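Local coordinates for protein SusD homolog (PDB 3IV0) that probably binds glycans at the bacterial cell surface and helps pass them to an outer-membrane transporter, at residues A[39-44]-A[89-94]; A[140-145]-A[461-466]; A[248-253]-A[320-325]. All coordinates share one frame; numbering follows the deposited sequence. Where two conformers were deposited one is given.

Contact 1 (A[39-44]-A[89-94]); sequences SQRPFL and IMQWDV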
loop_
_atom_site.group_PDB
_atom_site.type_symbol
_atom_site.label_atom_id
_atom_site.label_comp_id
_atom_site.label_asym_id
_atom_site.label_seq_id
_atom_site.Cartn_x
_atom_site.Cartn_y
_atom_site.Cartn_z
ATOM N N SER A 39 0.246 2.774 -13.039
ATOM C CA SER A 39 -0.070 3.125 -14.416
ATOM C C SER A 39 1.018 2.813 -15.411
ATOM O O SER A 39 0.692 2.599 -16.577
ATOM C CB SER A 39 -0.543 4.578 -14.510
ATOM O OG SER A 39 -1.788 4.742 -13.867
ATOM N N GLN A 40 2.275 2.795 -14.986
ATOM C CA GLN A 40 3.372 2.419 -15.874
ATOM C C GLN A 40 4.025 1.098 -15.461
ATOM O O GLN A 40 4.852 0.590 -16.198
ATOM C CB GLN A 40 4.419 3.547 -15.955
ATOM C CG GLN A 40 3.895 4.831 -16.664
ATOM C CD GLN A 40 4.901 6.032 -16.758
ATOM O OE1 GLN A 40 5.833 6.192 -15.964
ATOM N NE2 GLN A 40 4.659 6.908 -17.736
ATOM N N ARG A 41 3.744 0.650 -14.226
ATOM C CA ARG A 41 4.254 -0.626 -13.648
ATOM C C ARG A 41 3.168 -1.210 -12.751
ATOM O O ARG A 41 2.486 -0.464 -12.048
ATOM C CB ARG A 41 5.473 -0.412 -12.738
ATOM C CG ARG A 41 6.720 0.027 -13.388
ATOM C CD ARG A 41 6.790 1.556 -13.513
ATOM N NE ARG A 41 7.946 1.998 -14.294
ATOM C CZ ARG A 41 9.175 2.118 -13.791
ATOM N NH1 ARG A 41 9.397 1.845 -12.514
ATOM N NH2 ARG A 41 10.195 2.494 -14.563
ATOM N N PRO A 42 3.033 -2.546 -12.711
ATOM C CA PRO A 42 2.176 -3.159 -11.689
ATOM C C PRO A 42 2.914 -3.363 -10.366
ATOM O O PRO A 42 2.871 -4.434 -9.764
ATOM C CB PRO A 42 1.804 -4.474 -12.344
ATOM C CG PRO A 42 3.022 -4.848 -13.104
ATOM C CD PRO A 42 3.581 -3.558 -13.622
ATOM N N PHE A 43 3.588 -2.321 -9.938
ATOM C CA PHE A 43 4.457 -2.385 -8.761
ATOM C C PHE A 43 3.723 -2.768 -7.507
ATOM O O PHE A 43 4.151 -3.667 -6.795
ATOM C CB PHE A 43 5.141 -1.016 -8.576
ATOM C CG PHE A 43 5.891 -0.842 -7.284
ATOM C CD1 PHE A 43 5.213 -0.472 -6.122
ATOM C CD2 PHE A 43 7.255 -1.020 -7.224
ATOM C CE1 PHE A 43 5.907 -0.297 -4.934
ATOM C CE2 PHE A 43 7.956 -0.799 -6.040
ATOM C CZ PHE A 43 7.268 -0.475 -4.894
ATOM N N LEU A 44 2.630 -2.090 -7.202
ATOM C CA LEU A 44 1.964 -2.320 -5.912
ATOM C C LEU A 44 1.398 -3.715 -5.816
ATOM O O LEU A 44 1.558 -4.369 -4.759
ATOM C CB LEU A 44 0.912 -1.240 -5.649
ATOM C CG LEU A 44 0.257 -1.250 -4.275
ATOM C CD1 LEU A 44 1.277 -1.350 -3.140
ATOM C CD2 LEU A 44 -0.532 0.042 -4.163
ATOM N N ILE A 89 9.751 -2.881 -12.686
ATOM C CA ILE A 89 9.385 -2.800 -11.283
ATOM C C ILE A 89 10.663 -2.692 -10.429
ATOM O O ILE A 89 10.658 -2.163 -9.339
ATOM C CB ILE A 89 8.538 -4.035 -10.906
ATOM C CG1 ILE A 89 7.277 -4.152 -11.772
ATOM C CG2 ILE A 89 8.147 -3.959 -9.426
ATOM C CD1 ILE A 89 6.552 -5.476 -11.614
HETATM N N MSE A 90 11.774 -3.156 -10.992
HETATM C CA MSE A 90 13.067 -3.104 -10.323
HETATM C C MSE A 90 13.812 -1.792 -10.492
HETATM O O MSE A 90 14.960 -1.671 -10.106
HETATM C CB MSE A 90 13.949 -4.221 -10.850
HETATM C CG MSE A 90 13.409 -5.582 -10.518
HETATM SE SE MSE A 90 14.161 -7.059 -11.538
HETATM C CE MSE A 90 12.822 -8.411 -11.011
ATOM N N GLN A 91 13.129 -0.822 -11.102
ATOM C CA GLN A 91 13.656 0.514 -11.329
ATOM C C GLN A 91 12.947 1.541 -10.500
ATOM O O GLN A 91 11.732 1.714 -10.604
ATOM C CB GLN A 91 13.550 0.875 -12.814
ATOM C CG GLN A 91 14.447 -0.005 -13.670
ATOM C CD GLN A 91 14.187 0.106 -15.138
ATOM O OE1 GLN A 91 14.074 1.209 -15.681
ATOM N NE2 GLN A 91 14.063 -1.017 -15.795
ATOM N N TRP A 92 13.705 2.240 -9.677
ATOM C CA TRP A 92 13.146 3.271 -8.814
ATOM C C TRP A 92 13.039 4.640 -9.464
ATOM O O TRP A 92 12.636 5.615 -8.828
ATOM C CB TRP A 92 13.897 3.325 -7.465
ATOM C CG TRP A 92 15.368 3.496 -7.551
ATOM C CD1 TRP A 92 16.068 4.223 -8.489
ATOM C CD2 TRP A 92 16.324 2.901 -6.698
ATOM N NE1 TRP A 92 17.399 4.136 -8.219
ATOM C CE2 TRP A 92 17.601 3.335 -7.129
ATOM C CE3 TRP A 92 16.233 2.071 -5.573
ATOM C CZ2 TRP A 92 18.762 2.920 -6.515
ATOM C CZ3 TRP A 92 17.408 1.659 -4.947
ATOM C CH2 TRP A 92 18.653 2.092 -5.426
ATOM N N ASP A 93 13.334 4.723 -10.764
ATOM C CA ASP A 93 13.357 6.002 -11.476
ATOM C C ASP A 93 12.090 6.823 -11.373
ATOM O O ASP A 93 12.171 8.043 -11.173
ATOM C CB ASP A 93 13.745 5.817 -12.981
ATOM C CG ASP A 93 12.757 4.965 -13.770
ATOM O OD1 ASP A 93 12.171 4.018 -13.210
ATOM O OD2 ASP A 93 12.558 5.228 -14.993
ATOM N N VAL A 94 10.922 6.215 -11.517
ATOM C CA VAL A 94 9.700 6.999 -11.515
ATOM C C VAL A 94 9.374 7.521 -10.126
ATOM O O VAL A 94 8.954 8.660 -9.972
ATOM C CB VAL A 94 8.535 6.223 -12.099
ATOM C CG1 VAL A 94 7.266 7.110 -12.115
ATOM C CG2 VAL A 94 8.886 5.743 -13.526
#
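Arg41 lies buried between the two segments, and its side chain can be followed toward 89-94 atom by atom. Arg41 CB stands 4.3 Å from Ile89 CG1, an apolar start beside the isoleucine. From CG, which runs past the backbone N of Ile89, the chain bends (chi2 87°) and carries the guanidinium toward residues 91 to 94. Arg41 NE comes within 3.9 Å of Val94 CG2, and the same methyl rests over the centre of one guanidinium face, 3.6 Å from Arg41 CZ, so arginine and valine meet tip to tip. In the plane of the group, Arg41 NH1 donates to Gln91 O at 3.0 Å. Arg41 NH2 forms a salt bridge with Asp93, bonding at 2.8 Å to the syn lone pair of OD1. This second bond is less straight (136°), and its acceptor is tilted out of the guanidinium plane. Two acceptors and a methyl over one face thus fix the rotation of the arginine tip. Since Asp93 begins a helix, the helix end would probably help keep its carboxylate charged.

Beyond the arginine, Pro42 centres an inverse gamma turn and sets its CG 3.9 Å from Ile89 CD1, while Phe43 lays CD2 3.8 Å from Ile89 CG2. Both segments are loops running into helices, with Pro42 and Trp92 at their N-cap positions. Phe43 meets Phe95 edge-to-face and touches Phe137 and Ala141 of helix 117-142, while Val94 packs on helix 19-39, and the salt bridge ties the loop before helix 43-50 to the first turn of helix 93-108 within the helical SusD scaffold.

Contact 2 (A[140-145]-A[461-466]); sequences RAFGDV and WPIHRN. With EDO (1,2-ethanediol), chain D.
Phe142 and Trp461 both turn CG anti to their own carbonyl carbon and beside the backbone N (chi1 -63° and -77°), and Ile463 places CG1 in the same way. These torsions bring the CD1-CE1 side of the Phe142 ring against the extended run 461-463. Phe142 CE1 reaches Trp461 CB at 3.8 Å, and Phe142 CD1 meets Ile463 CG1 at 3.7 Å. At the ring edge, near its plane, Pro462 O approaches Phe142 CE1 at 3.5 Å; this buried carbonyl has no hydrogen-bonding partner in the model, and C-H groups, the Phe142 ring edge and Met90 CB, pack against it.

The polar tie is a backbone one: Trp461 N donates to Ala141 O at 2.7 Å, almost along the C=O axis and nearly straight (175°). That oxygen also lies near the plane of the indole, at its CD1 edge, while Ala141 CB stands 4.0 Å from Trp461 CD1.

Gly143 follows the last helical residue with positive phi, where a side chain would jam against Phe142 O. Past it, Asp144 N donates to O1 of 1,2-ethanediol at 2.9 Å, a molecule probably taken from the crystallisation liquor. An alanine in place of Asp144 would remove the acceptor of Met162 N and the carboxylate beside the diol, and would probably loosen the turn after the helix.

On the other segment, His464 ND1 accepts from Asn466 N, capping the turn that leads into helix 466-470. Asn477 ND2 bridges Phe142 O and Trp461 O, reinforcing the junction. The loop 461-466 packs against the C-terminal end of helix 117-142, with Trp461 also packed on helices 43-50 and 73-79 and Val145 paired with Thr160 as the chain moves on.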
loop_
_atom_site.group_PDB
_atom_site.type_symbol
_atom_site.label_atom_id
_atom_site.label_comp_id
_atom_site.label_asym_id
_atom_site.label_seq_id
_atom_site.Cartn_x
_atom_site.Cartn_y
_atom_site.Cartn_z
ATOM N N ARG A 140 10.515 -0.057 1.225
ATOM C CA ARG A 140 9.861 -1.347 1.365
ATOM C C ARG A 140 10.247 -2.295 0.249
ATOM O O ARG A 140 10.305 -3.529 0.465
ATOM C CB ARG A 140 8.336 -1.237 1.375
ATOM C CG ARG A 140 7.697 -0.540 2.528
ATOM C CD ARG A 140 6.224 -0.857 2.578
ATOM N NE ARG A 140 5.546 -0.471 1.345
ATOM C CZ ARG A 140 4.224 -0.537 1.187
ATOM N NH1 ARG A 140 3.421 -0.833 2.213
ATOM N NH2 ARG A 140 3.682 -0.253 0.024
ATOM N N ALA A 141 10.438 -1.797 -0.965
ATOM C CA ALA A 141 10.786 -2.646 -2.084
ATOM C C ALA A 141 12.256 -2.958 -2.180
ATOM O O ALA A 141 12.639 -4.083 -2.518
ATOM C CB ALA A 141 10.298 -2.011 -3.429
ATOM N N PHE A 142 13.110 -1.988 -1.881
ATOM C CA PHE A 142 14.516 -2.101 -2.223
ATOM C C PHE A 142 15.462 -2.111 -1.040
ATOM O O PHE A 142 16.659 -2.418 -1.224
ATOM C CB PHE A 142 14.936 -0.986 -3.202
ATOM C CG PHE A 142 14.233 -1.050 -4.541
ATOM C CD1 PHE A 142 14.596 -2.000 -5.483
ATOM C CD2 PHE A 142 13.230 -0.148 -4.856
ATOM C CE1 PHE A 142 13.942 -2.061 -6.686
ATOM C CE2 PHE A 142 12.578 -0.229 -6.063
ATOM C CZ PHE A 142 12.948 -1.170 -6.977
ATOM N N GLY A 143 14.991 -1.745 0.149
ATOM C CA GLY A 143 15.931 -1.640 1.276
ATOM C C GLY A 143 16.546 -0.263 1.352
ATOM O O GLY A 143 15.867 0.755 1.235
ATOM N N ASP A 144 17.863 -0.224 1.524
ATOM C CA ASP A 144 18.590 1.025 1.475
ATOM C C ASP A 144 18.368 1.730 0.124
ATOM O O ASP A 144 18.351 1.090 -0.922
ATOM C CB ASP A 144 20.094 0.778 1.659
ATOM C CG ASP A 144 20.459 0.151 2.981
ATOM O OD1 ASP A 144 19.670 0.012 3.911
ATOM O OD2 ASP A 144 21.662 -0.179 3.127
ATOM N N VAL A 145 18.195 3.055 0.147
ATOM C CA VAL A 145 17.978 3.827 -1.061
ATOM C C VAL A 145 18.724 5.153 -0.985
ATOM O O VAL A 145 18.892 5.692 0.092
ATOM C CB VAL A 145 16.473 4.086 -1.325
ATOM C CG1 VAL A 145 15.713 2.783 -1.548
ATOM C CG2 VAL A 145 15.830 4.910 -0.241
ATOM N N TRP A 461 13.514 -6.421 -3.633
ATOM C CA TRP A 461 13.596 -6.579 -5.075
ATOM C C TRP A 461 15.032 -6.420 -5.558
ATOM O O TRP A 461 15.760 -5.633 -5.022
ATOM C CB TRP A 461 12.706 -5.518 -5.773
ATOM C CG TRP A 461 11.266 -5.834 -5.725
ATOM C CD1 TRP A 461 10.455 -5.778 -4.639
ATOM C CD2 TRP A 461 10.450 -6.346 -6.801
ATOM N NE1 TRP A 461 9.190 -6.165 -4.972
ATOM C CE2 TRP A 461 9.156 -6.526 -6.294
ATOM C CE3 TRP A 461 10.687 -6.612 -8.162
ATOM C CZ2 TRP A 461 8.115 -7.018 -7.067
ATOM C CZ3 TRP A 461 9.679 -7.091 -8.922
ATOM C CH2 TRP A 461 8.403 -7.301 -8.383
ATOM N N PRO A 462 15.398 -7.147 -6.636
ATOM C CA PRO A 462 16.623 -6.800 -7.312
ATOM C C PRO A 462 16.585 -5.357 -7.775
ATOM O O PRO A 462 15.512 -4.875 -8.121
ATOM C CB PRO A 462 16.647 -7.749 -8.523
ATOM C CG PRO A 462 15.703 -8.885 -8.157
ATOM C CD PRO A 462 14.670 -8.232 -7.305
ATOM N N ILE A 463 17.738 -4.719 -7.796
ATOM C CA ILE A 463 17.894 -3.375 -8.358
ATOM C C ILE A 463 18.358 -3.530 -9.806
ATOM O O ILE A 463 19.399 -4.135 -10.061
ATOM C CB ILE A 463 18.880 -2.571 -7.540
ATOM C CG1 ILE A 463 18.261 -2.248 -6.172
ATOM C CG2 ILE A 463 19.279 -1.246 -8.264
ATOM C CD1 ILE A 463 19.252 -1.704 -5.143
ATOM N N HIS A 464 17.579 -2.993 -10.741
ATOM C CA HIS A 464 17.920 -3.057 -12.163
ATOM C C HIS A 464 19.195 -2.288 -12.470
ATOM O O HIS A 464 19.489 -1.263 -11.885
ATOM C CB HIS A 464 16.744 -2.467 -12.935
ATOM C CG HIS A 464 16.773 -2.732 -14.410
ATOM N ND1 HIS A 464 17.508 -1.969 -15.294
ATOM C CD2 HIS A 464 16.158 -3.686 -15.141
ATOM C CE1 HIS A 464 17.318 -2.439 -16.518
ATOM N NE2 HIS A 464 16.500 -3.478 -16.454
ATOM N N ARG A 465 19.950 -2.793 -13.436
ATOM C CA ARG A 465 21.200 -2.128 -13.844
ATOM C C ARG A 465 21.014 -0.673 -14.260
ATOM O O ARG A 465 21.928 0.124 -14.130
ATOM C CB ARG A 465 21.857 -2.922 -14.966
ATOM C CG ARG A 465 21.005 -3.004 -16.207
ATOM N N ASN A 466 19.846 -0.288 -14.755
ATOM C CA ASN A 466 19.633 1.097 -15.122
ATOM C C ASN A 466 19.887 2.043 -13.953
ATOM O O ASN A 466 20.290 3.202 -14.126
ATOM C CB ASN A 466 18.221 1.326 -15.688
ATOM C CG ASN A 466 17.988 0.613 -17.049
ATOM O OD1 ASN A 466 18.914 0.040 -17.657
ATOM N ND2 ASN A 466 16.733 0.606 -17.492
HETATM C C1 EDO D . 18.860 -3.364 3.097
HETATM O O1 EDO D . 19.138 -2.868 1.762
HETATM C C2 EDO D . 18.247 -4.746 3.061
HETATM O O2 EDO D . 19.116 -5.746 2.575
#

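Contact 3 (A[248-253]-A[320-325]); sequences LDINRS and KELWFD
The indole N-H of Trp323 carries the one hydrogen bond between these segments: Trp323 NE1 donates to Ser253 OG at 3.0 Å. The bond is nearly straight (169°), and the hydroxyl oxygen lies almost exactly in the ring plane, at the edge of the indole. Next to it, Ile250 crosses the tryptophan at about a right angle and sets Ile250 CD1 3.7 Å from Trp323 CZ2. The same isoleucine receives Leu322: Leu322 CD1 lodges against Ile250 CG2 at 3.8 Å and against the carbonyl oxygen of Ile250 at 3.7 Å. A single leucine methyl therefore touches both the side chain and the backbone of its partner.

A second layer of bonds holds these groups in place. Ser253 turns OG beside its own backbone N (chi1 -76°) and donates from it to Ile250 O at 2.8 Å, in the carbonyl plane and on a lone pair. Ile250 O also accepts from Ser253 N at 3.1 Å, so two donors of one residue grip it and the short 3-10 turn at 250-251 is tied to the start of helix 253-258. With Ile250 CG1 anti to the backbone N, the bend at chi2 (72°) turns CD1 to the indole.

Farther out, Lys343 makes a cation-pi contact with Trp323, and Ile250 also packs on Ala318 and Arg319 of helix 318-323 and on His400. The packing joins the entry of one short helix to the C-terminal turn of another.

The hydroxyl of Ser253 thus accepts the indole N-H while donating its own O-H to Ile250 O, a two-bond chain in which each bond is likely to polarise and strengthen the other, locking the serine rotamer amid apolar neighbours.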
loop_
_atom_site.group_PDB
_atom_site.type_symbol
_atom_site.label_atom_id
_atom_site.label_comp_id
_atom_site.label_asym_id
_atom_site.label_seq_id
_atom_site.Cartn_x
_atom_site.Cartn_y
_atom_site.Cartn_z
ATOM N N LEU A 248 -17.599 1.830 6.566
ATOM C CA LEU A 248 -18.866 1.639 5.850
ATOM C C LEU A 248 -19.438 0.252 6.103
ATOM O O LEU A 248 -18.736 -0.705 6.458
ATOM C CB LEU A 248 -18.661 1.816 4.352
ATOM C CG LEU A 248 -18.697 3.259 3.817
ATOM C CD1 LEU A 248 -17.552 4.151 4.326
ATOM C CD2 LEU A 248 -18.733 3.248 2.258
ATOM N N ASP A 249 -20.747 0.128 5.953
ATOM C CA ASP A 249 -21.363 -1.187 6.022
ATOM C C ASP A 249 -20.698 -2.124 5.041
ATOM O O ASP A 249 -20.319 -1.732 3.950
ATOM C CB ASP A 249 -22.858 -1.095 5.714
ATOM C CG ASP A 249 -23.652 -0.472 6.839
ATOM O OD1 ASP A 249 -23.074 -0.198 7.906
ATOM O OD2 ASP A 249 -24.873 -0.256 6.651
ATOM N N ILE A 250 -20.544 -3.381 5.430
ATOM C CA ILE A 250 -19.897 -4.348 4.572
ATOM C C ILE A 250 -20.629 -4.569 3.258
ATOM O O ILE A 250 -20.006 -4.875 2.244
ATOM C CB ILE A 250 -19.637 -5.675 5.328
ATOM C CG1 ILE A 250 -18.606 -6.543 4.589
ATOM C CG2 ILE A 250 -20.957 -6.425 5.590
ATOM C CD1 ILE A 250 -17.132 -6.029 4.649
ATOM N N ASN A 251 -21.949 -4.447 3.258
ATOM C CA ASN A 251 -22.683 -4.554 1.992
ATOM C C ASN A 251 -22.456 -3.355 1.062
ATOM O O ASN A 251 -22.862 -3.406 -0.103
ATOM C CB ASN A 251 -24.173 -4.729 2.231
ATOM C CG ASN A 251 -24.703 -3.732 3.214
ATOM O OD1 ASN A 251 -24.430 -3.843 4.409
ATOM N ND2 ASN A 251 -25.429 -2.737 2.740
ATOM N N ARG A 252 -21.821 -2.287 1.568
ATOM C CA ARG A 252 -21.425 -1.147 0.745
ATOM C C ARG A 252 -19.947 -1.195 0.421
ATOM O O ARG A 252 -19.324 -0.159 0.174
ATOM C CB ARG A 252 -21.772 0.168 1.452
ATOM C CG ARG A 252 -23.247 0.344 1.771
ATOM C CD ARG A 252 -23.458 1.696 2.429
ATOM N NE ARG A 252 -23.245 2.805 1.500
ATOM C CZ ARG A 252 -22.672 3.969 1.810
ATOM N NH1 ARG A 252 -22.237 4.232 3.032
ATOM N NH2 ARG A 252 -22.563 4.900 0.865
ATOM N N SER A 253 -19.370 -2.390 0.419
ATOM C CA SER A 253 -17.954 -2.535 0.089
ATOM C C SER A 253 -17.569 -1.875 -1.229
ATOM O O SER A 253 -16.477 -1.293 -1.328
ATOM C CB SER A 253 -17.570 -4.017 -0.032
ATOM O OG SER A 253 -17.453 -4.625 1.201
ATOM N N LYS A 320 -16.829 -13.542 3.544
ATOM C CA LYS A 320 -16.844 -14.785 2.769
ATOM C C LYS A 320 -17.819 -14.707 1.599
ATOM O O LYS A 320 -17.448 -14.999 0.469
ATOM C CB LYS A 320 -17.196 -15.984 3.664
ATOM C CG LYS A 320 -16.137 -16.338 4.654
ATOM C CD LYS A 320 -16.399 -17.697 5.335
ATOM C CE LYS A 320 -17.630 -17.693 6.209
ATOM N NZ LYS A 320 -17.809 -19.002 6.962
ATOM N N GLU A 321 -19.043 -14.304 1.875
ATOM C CA GLU A 321 -20.103 -14.240 0.883
ATOM C C GLU A 321 -19.954 -13.038 -0.047
ATOM O O GLU A 321 -20.314 -13.085 -1.238
ATOM C CB GLU A 321 -21.460 -14.159 1.573
ATOM C CG GLU A 321 -21.964 -15.407 2.217
ATOM C CD GLU A 321 -21.355 -15.721 3.579
ATOM O OE1 GLU A 321 -20.882 -14.812 4.291
ATOM O OE2 GLU A 321 -21.369 -16.923 3.964
ATOM N N LEU A 322 -19.456 -11.930 0.483
ATOM C CA LEU A 322 -19.489 -10.699 -0.301
ATOM C C LEU A 322 -18.246 -10.475 -1.121
ATOM O O LEU A 322 -18.309 -9.741 -2.107
ATOM C CB LEU A 322 -19.725 -9.494 0.601
ATOM C CG LEU A 322 -21.089 -9.422 1.256
ATOM C CD1 LEU A 322 -21.139 -8.396 2.364
ATOM C CD2 LEU A 322 -22.186 -9.084 0.219
ATOM N N TRP A 323 -17.137 -11.053 -0.722
ATOM C CA TRP A 323 -15.874 -10.786 -1.400
ATOM C C TRP A 323 -15.402 -11.931 -2.261
ATOM O O TRP A 323 -14.521 -11.747 -3.093
ATOM C CB TRP A 323 -14.794 -10.408 -0.403
ATOM C CG TRP A 323 -15.005 -9.095 0.258
ATOM C CD1 TRP A 323 -15.968 -8.198 -0.005
ATOM C CD2 TRP A 323 -14.145 -8.503 1.244
ATOM N NE1 TRP A 323 -15.810 -7.083 0.801
ATOM C CE2 TRP A 323 -14.693 -7.256 1.571
ATOM C CE3 TRP A 323 -12.993 -8.925 1.899
ATOM C CZ2 TRP A 323 -14.097 -6.411 2.499
ATOM C CZ3 TRP A 323 -12.394 -8.072 2.805
ATOM C CH2 TRP A 323 -12.969 -6.852 3.117
ATOM N N PHE A 324 -15.992 -13.116 -2.084
ATOM C CA PHE A 324 -15.569 -14.296 -2.815
ATOM C C PHE A 324 -16.780 -14.947 -3.462
ATOM O O PHE A 324 -17.921 -14.749 -3.028
ATOM C CB PHE A 324 -14.862 -15.314 -1.908
ATOM C CG PHE A 324 -13.644 -14.770 -1.246
ATOM C CD1 PHE A 324 -13.752 -14.085 -0.051
ATOM C CD2 PHE A 324 -12.390 -14.973 -1.798
ATOM C CE1 PHE A 324 -12.638 -13.557 0.552
ATOM C CE2 PHE A 324 -11.245 -14.435 -1.174
ATOM C CZ PHE A 324 -11.386 -13.751 0.003
ATOM N N ASP A 325 -16.527 -15.719 -4.510
ATOM C CA ASP A 325 -17.587 -16.574 -5.069
ATOM C C ASP A 325 -17.715 -17.884 -4.275
ATOM O O ASP A 325 -17.029 -18.139 -3.280
ATOM C CB ASP A 325 -17.359 -16.776 -6.572
ATOM C CG ASP A 325 -16.209 -17.723 -6.891
ATOM O OD1 ASP A 325 -15.707 -18.449 -6.026
ATOM O OD2 ASP A 325 -15.777 -17.745 -8.077
#

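Overall arrangement
Contacts 1 and 2 share one region, their centres 11 Å apart, and touch directly: Met90 O probably accepts from His464 N at 3.0 Å, and Ile89 O abuts the Phe142 ring. Both gather around helix 117-142, so N-terminal helices and the late loop 461-466 are tied together there. Contact 3 stands alone on other helices, its nearest atoms about 16 Å from contact 1 and about 17 Å from contact 2, on the opposite side of the chain's centre from contact 2. Every touching residue of contact 2 is buried, whereas contacts 1 and 3 each include exposed residues. Charge pairing marks contact 1, a backbone bond contact 2, and a serine-mediated pair of hydrogen bonds contact 3.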